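Local coordinates for CBS domain protein/ACT domain protein (PDB 1VR9) that is of unknown function but pairs two CBS domains with an ACT domain and may take part in magnesium binding or transport, at residues Q21-V26 against E46-D51; F83-E88 against L95-E100. All blocks are in the same frame, centred on the assembly; numbering follows the deposited sequence. Where two conformers were deposited one is given.

Interaction 1 of 2, residues Q21-V26 against E46-D51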
# COMPACT_ATOMS: atom_id res chain seq x y z
N GLN A 21 2.97 9.46 -4.50
CA GLN A 21 2.53 9.83 -3.15
C GLN A 21 1.01 9.91 -3.05
O GLN A 21 0.44 10.13 -1.98
CB GLN A 21 3.19 11.15 -2.71
CG GLN A 21 4.71 11.13 -2.79
CD GLN A 21 5.35 10.05 -1.94
OE1 GLN A 21 4.90 9.77 -0.84
NE2 GLN A 21 6.40 9.44 -2.45
N ASP A 22 0.34 9.69 -4.18
CA ASP A 22 -1.12 9.78 -4.28
C ASP A 22 -1.69 8.38 -4.05
O ASP A 22 -2.02 7.64 -4.99
CB ASP A 22 -1.49 10.37 -5.66
CG ASP A 22 -2.84 11.10 -5.67
OD1 ASP A 22 -3.56 11.11 -4.65
OD2 ASP A 22 -3.18 11.67 -6.74
N PHE A 23 -1.79 7.99 -2.77
CA PHE A 23 -2.31 6.68 -2.38
C PHE A 23 -2.91 6.74 -0.97
O PHE A 23 -2.55 7.64 -0.18
CB PHE A 23 -1.18 5.65 -2.41
CG PHE A 23 -0.12 5.85 -1.37
CD1 PHE A 23 0.94 6.71 -1.61
CD2 PHE A 23 -0.15 5.16 -0.17
CE1 PHE A 23 1.93 6.92 -0.67
CE2 PHE A 23 0.85 5.36 0.77
CZ PHE A 23 1.88 6.23 0.53
N PRO A 24 -3.81 5.78 -0.65
CA PRO A 24 -4.46 5.78 0.67
C PRO A 24 -3.53 5.31 1.80
O PRO A 24 -3.00 4.21 1.76
CB PRO A 24 -5.63 4.81 0.48
CG PRO A 24 -5.16 3.87 -0.59
CD PRO A 24 -4.28 4.66 -1.51
N MSE A 25 -3.41 6.12 2.85
CA MSE A 25 -2.48 5.82 3.94
C MSE A 25 -3.10 6.24 5.28
O MSE A 25 -3.68 7.33 5.37
CB MSE A 25 -1.16 6.56 3.70
CG MSE A 25 -0.04 6.29 4.71
SE MSE A 25 -0.28 7.06 6.48
CE MSE A 25 -0.57 8.92 6.03
N VAL A 26 -2.97 5.40 6.31
CA VAL A 26 -3.31 5.82 7.67
C VAL A 26 -2.24 5.38 8.64
O VAL A 26 -1.44 4.51 8.32
CB VAL A 26 -4.68 5.27 8.19
CG1 VAL A 26 -5.83 5.81 7.36
CG2 VAL A 26 -4.69 3.75 8.27
N GLU A 46 -8.26 -0.82 -0.20
CA GLU A 46 -6.97 -1.03 0.48
C GLU A 46 -6.52 0.30 1.10
O GLU A 46 -6.73 1.37 0.52
CB GLU A 46 -5.91 -1.46 -0.53
CG GLU A 46 -4.51 -1.61 0.09
CD GLU A 46 -3.39 -1.69 -0.94
OE1 GLU A 46 -3.69 -1.63 -2.12
OE2 GLU A 46 -2.22 -1.88 -0.55
N CYS A 47 -5.87 0.23 2.28
CA CYS A 47 -5.23 1.37 2.90
C CYS A 47 -3.87 0.89 3.37
O CYS A 47 -3.79 -0.17 3.99
CB CYS A 47 -6.05 1.83 4.10
SG CYS A 47 -5.68 3.51 4.58
N ILE A 48 -2.82 1.63 3.04
CA ILE A 48 -1.47 1.30 3.51
C ILE A 48 -1.31 1.88 4.93
O ILE A 48 -1.76 3.00 5.21
CB ILE A 48 -0.38 1.83 2.52
CG1 ILE A 48 -0.47 1.03 1.20
CG2 ILE A 48 1.00 1.73 3.12
CD1 ILE A 48 0.47 1.51 0.09
N VAL A 49 -0.64 1.15 5.80
CA VAL A 49 -0.51 1.60 7.20
C VAL A 49 0.95 1.83 7.58
O VAL A 49 1.82 1.03 7.24
CB VAL A 49 -1.13 0.56 8.18
CG1 VAL A 49 -1.01 1.04 9.60
CG2 VAL A 49 -2.61 0.26 7.84
N LYS A 50 1.21 2.92 8.29
CA LYS A 50 2.55 3.15 8.85
C LYS A 50 2.45 3.32 10.37
O LYS A 50 1.37 3.53 10.92
CB LYS A 50 3.24 4.33 8.17
CG LYS A 50 2.61 5.64 8.45
CD LYS A 50 3.26 6.77 7.71
CE LYS A 50 2.43 8.01 7.87
NZ LYS A 50 3.07 9.25 7.33
N ASP A 51 3.57 3.23 11.05
CA ASP A 51 3.60 3.45 12.48
C ASP A 51 3.95 4.91 12.74
O ASP A 51 4.04 5.69 11.79
CB ASP A 51 4.56 2.47 13.14
CG ASP A 51 6.01 2.75 12.82
OD1 ASP A 51 6.35 3.86 12.34
OD2 ASP A 51 6.84 1.85 13.10
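Strands 25-27 and 46-50 lie side by side and parallel, the two ends of a right-handed beta-alpha-beta crossover through helix 32-41, the characteristic unit of a CBS domain; strand 25-27 is the outer one. Three backbone hydrogen bonds set the register, Met25 opposite Ile48 and Val26 opposite Val49. Ile48 N gives its hydrogen to Pro24 O at 2.9 Å, coming from above the carbonyl plane. Val26 N reaches Ile48 O at 2.9 Å, almost along the C=O axis (170°). Lys50 N closes the ladder on Val26 O at 3.1 Å, in the carbonyl plane. Two of these acceptors also take CA-H contacts: Met25 CA lies 3.2 Å from Ile48 O, and Val49 CA approaches Val26 O.

Apolar contacts line both faces. Toward helix 32-41, Cys47 SG sits beside the branches of Val26, 3.6 Å from CG1, and Val26 CG2 meets Val49 CG2 obliquely. On the Ile48 side, the extended Ile48 side chain crosses Phe23 at about a right angle, its CD1 3.7 Å from ring atom CD2, and Tyr105 of the second CBS domain packs against both.

At the more open end, the Met25 chain, a selenomethionine bent at chi2 and chi3, crosses the Lys50 stem obliquely. An alanine in place of Lys50 would remove that stem and is likely to leave the selenium end of Met25 less well covered. In one of the two conformers of Met25, SE lies only 3.2 Å from Lys50 CE, a tight approach.

Interaction 2 of 2, residues F83-E88 against L95-E100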
# COMPACT_ATOMS: atom_id res chain seq x y z
N PHE A 83 4.34 -7.39 2.32
CA PHE A 83 3.94 -6.91 0.99
C PHE A 83 4.53 -5.52 0.73
O PHE A 83 3.92 -4.50 1.02
CB PHE A 83 2.40 -6.89 0.85
CG PHE A 83 1.90 -6.51 -0.50
CD1 PHE A 83 2.09 -7.36 -1.60
CD2 PHE A 83 1.17 -5.33 -0.70
CE1 PHE A 83 1.60 -7.02 -2.86
CE2 PHE A 83 0.68 -5.00 -1.92
CZ PHE A 83 0.90 -5.85 -3.03
N PHE A 84 5.75 -5.51 0.20
CA PHE A 84 6.45 -4.27 -0.09
C PHE A 84 7.58 -4.55 -1.09
O PHE A 84 8.00 -5.69 -1.27
CB PHE A 84 7.08 -3.68 1.20
CG PHE A 84 8.15 -4.55 1.82
CD1 PHE A 84 9.45 -4.51 1.37
CD2 PHE A 84 7.83 -5.45 2.83
CE1 PHE A 84 10.42 -5.33 1.91
CE2 PHE A 84 8.77 -6.25 3.38
CZ PHE A 84 10.08 -6.21 2.93
N VAL A 85 8.07 -3.48 -1.71
CA VAL A 85 9.34 -3.52 -2.44
C VAL A 85 10.21 -2.33 -1.99
O VAL A 85 9.70 -1.42 -1.38
CB VAL A 85 9.15 -3.50 -3.97
CG1 VAL A 85 8.49 -4.77 -4.40
CG2 VAL A 85 8.36 -2.28 -4.45
N HIS A 86 11.50 -2.37 -2.30
CA HIS A 86 12.42 -1.29 -1.94
C HIS A 86 12.53 -0.26 -3.07
O HIS A 86 12.33 -0.59 -4.23
CB HIS A 86 13.81 -1.84 -1.59
CG HIS A 86 13.90 -2.43 -0.22
ND1 HIS A 86 13.58 -3.74 0.07
CD2 HIS A 86 14.29 -1.87 0.96
CE1 HIS A 86 13.77 -3.97 1.35
NE2 HIS A 86 14.20 -2.85 1.92
N GLU A 87 12.87 0.98 -2.73
CA GLU A 87 13.05 2.03 -3.74
C GLU A 87 13.97 1.65 -4.89
O GLU A 87 13.75 2.04 -6.04
CB GLU A 87 13.65 3.28 -3.10
CG GLU A 87 12.72 4.07 -2.22
CD GLU A 87 13.34 5.40 -1.80
OE1 GLU A 87 14.42 5.41 -1.16
OE2 GLU A 87 12.74 6.45 -2.12
N GLU A 88 15.05 0.94 -4.57
CA GLU A 88 16.10 0.65 -5.55
C GLU A 88 15.92 -0.69 -6.29
O GLU A 88 16.79 -1.11 -7.06
CB GLU A 88 17.45 0.72 -4.86
CG GLU A 88 17.78 2.09 -4.28
CD GLU A 88 18.06 3.15 -5.33
OE1 GLU A 88 18.33 2.79 -6.50
OE2 GLU A 88 18.00 4.35 -4.99
N LEU A 95 6.58 -7.31 -10.06
CA LEU A 95 5.75 -8.34 -10.69
C LEU A 95 5.58 -9.52 -9.75
O LEU A 95 4.47 -10.05 -9.58
CB LEU A 95 6.34 -8.81 -12.04
CG LEU A 95 5.61 -9.88 -12.85
CD1 LEU A 95 4.14 -9.58 -12.98
CD2 LEU A 95 6.23 -10.03 -14.24
N LEU A 96 6.66 -9.91 -9.09
CA LEU A 96 6.59 -11.02 -8.15
C LEU A 96 5.67 -10.74 -6.95
O LEU A 96 5.03 -11.66 -6.43
CB LEU A 96 8.00 -11.40 -7.66
CG LEU A 96 8.12 -12.58 -6.70
CD1 LEU A 96 8.12 -13.87 -7.48
CD2 LEU A 96 9.37 -12.44 -5.81
N LEU A 97 5.67 -9.51 -6.44
CA LEU A 97 4.79 -9.14 -5.32
C LEU A 97 3.32 -9.08 -5.77
O LEU A 97 2.45 -9.55 -5.04
CB LEU A 97 5.17 -7.80 -4.70
CG LEU A 97 6.36 -7.75 -3.74
CD1 LEU A 97 6.02 -8.46 -2.44
CD2 LEU A 97 7.59 -8.35 -4.34
N PHE A 98 3.05 -8.49 -6.93
CA PHE A 98 1.67 -8.45 -7.44
C PHE A 98 1.12 -9.85 -7.75
O PHE A 98 -0.07 -10.10 -7.61
CB PHE A 98 1.49 -7.50 -8.64
CG PHE A 98 1.53 -6.01 -8.28
CD1 PHE A 98 0.57 -5.45 -7.44
CD2 PHE A 98 2.45 -5.15 -8.89
CE1 PHE A 98 0.56 -4.09 -7.16
CE2 PHE A 98 2.46 -3.81 -8.61
CZ PHE A 98 1.53 -3.26 -7.73
N LEU A 99 1.99 -10.76 -8.15
CA LEU A 99 1.59 -12.16 -8.34
C LEU A 99 1.16 -12.79 -7.02
O LEU A 99 0.21 -13.58 -6.98
CB LEU A 99 2.73 -12.96 -8.95
CG LEU A 99 2.44 -14.46 -9.10
CD1 LEU A 99 1.37 -14.68 -10.15
CD2 LEU A 99 3.71 -15.20 -9.45
N GLU A 100 1.86 -12.45 -5.93
CA GLU A 100 1.48 -12.89 -4.59
C GLU A 100 0.15 -12.29 -4.12
O GLU A 100 -0.72 -13.02 -3.62
CB GLU A 100 2.59 -12.57 -3.58
CG GLU A 100 3.83 -13.47 -3.72
CD GLU A 100 4.97 -13.08 -2.79
OE1 GLU A 100 4.72 -12.44 -1.74
OE2 GLU A 100 6.14 -13.40 -3.11
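The short strand 85-86 and its lead-in from Phe83 pass beside helix 91-100 with no hydrogen bond between the two segments, the nearest CA atoms, those of Phe83 and Leu97, being 6.7 Å apart. Leu97 carries most of the contact. Its CG stands anti to the carbonyl carbon (chi1 -79°), which directs its two methyls at the backbone of Phe84 and at Val85: CD1 rests 3.6 Å from Phe84 O, and CD2 lies 3.7 Å from Val85 CG1. Leu97 and Val85 run past each other in opposite directions, so the Val85 methyl meets the leucine fork alongside.

This is the strand-to-helix step of the beta-alpha-beta unit formed by strand 85-86, helix 91-100 and strand 105-109, within the second CBS domain. Phe83, with CG anti to its backbone N (chi1 -176°), points its ring across the helix. There the ring edge meets Leu97 O in plane, 3.4 Å from CE1, and CE1 also stands 4.1 Å from Leu97 CB. Leu106 of strand 105-109 touches both Phe83 and Phe98. Farther along the same ring edge, Phe83 CZ comes to 4.4 Å from Phe98 CD1, and the Phe98 ring in turn meets that of Phe124 on helix 121-130.

Interaction 1 and interaction 2 sample the same kind of beta-alpha-beta unit in the two successive CBS domains, at different steps: residues 21-26, a lead-in loop that ends as a strand, pair in parallel with strand 46-50 in the first, while residues 83-88 and 95-100 bring together a strand and the following helix of the second. Interaction 2 follows interaction 1 in the chain. Their centres are 16 Å apart, and the gap at its narrowest is about 4 Å between nearest atoms. Strand 105-109 lies between them: the backbone N of Tyr105 bonds to Glu46 OE1, and Pro107 touches both Ile48 and Phe83.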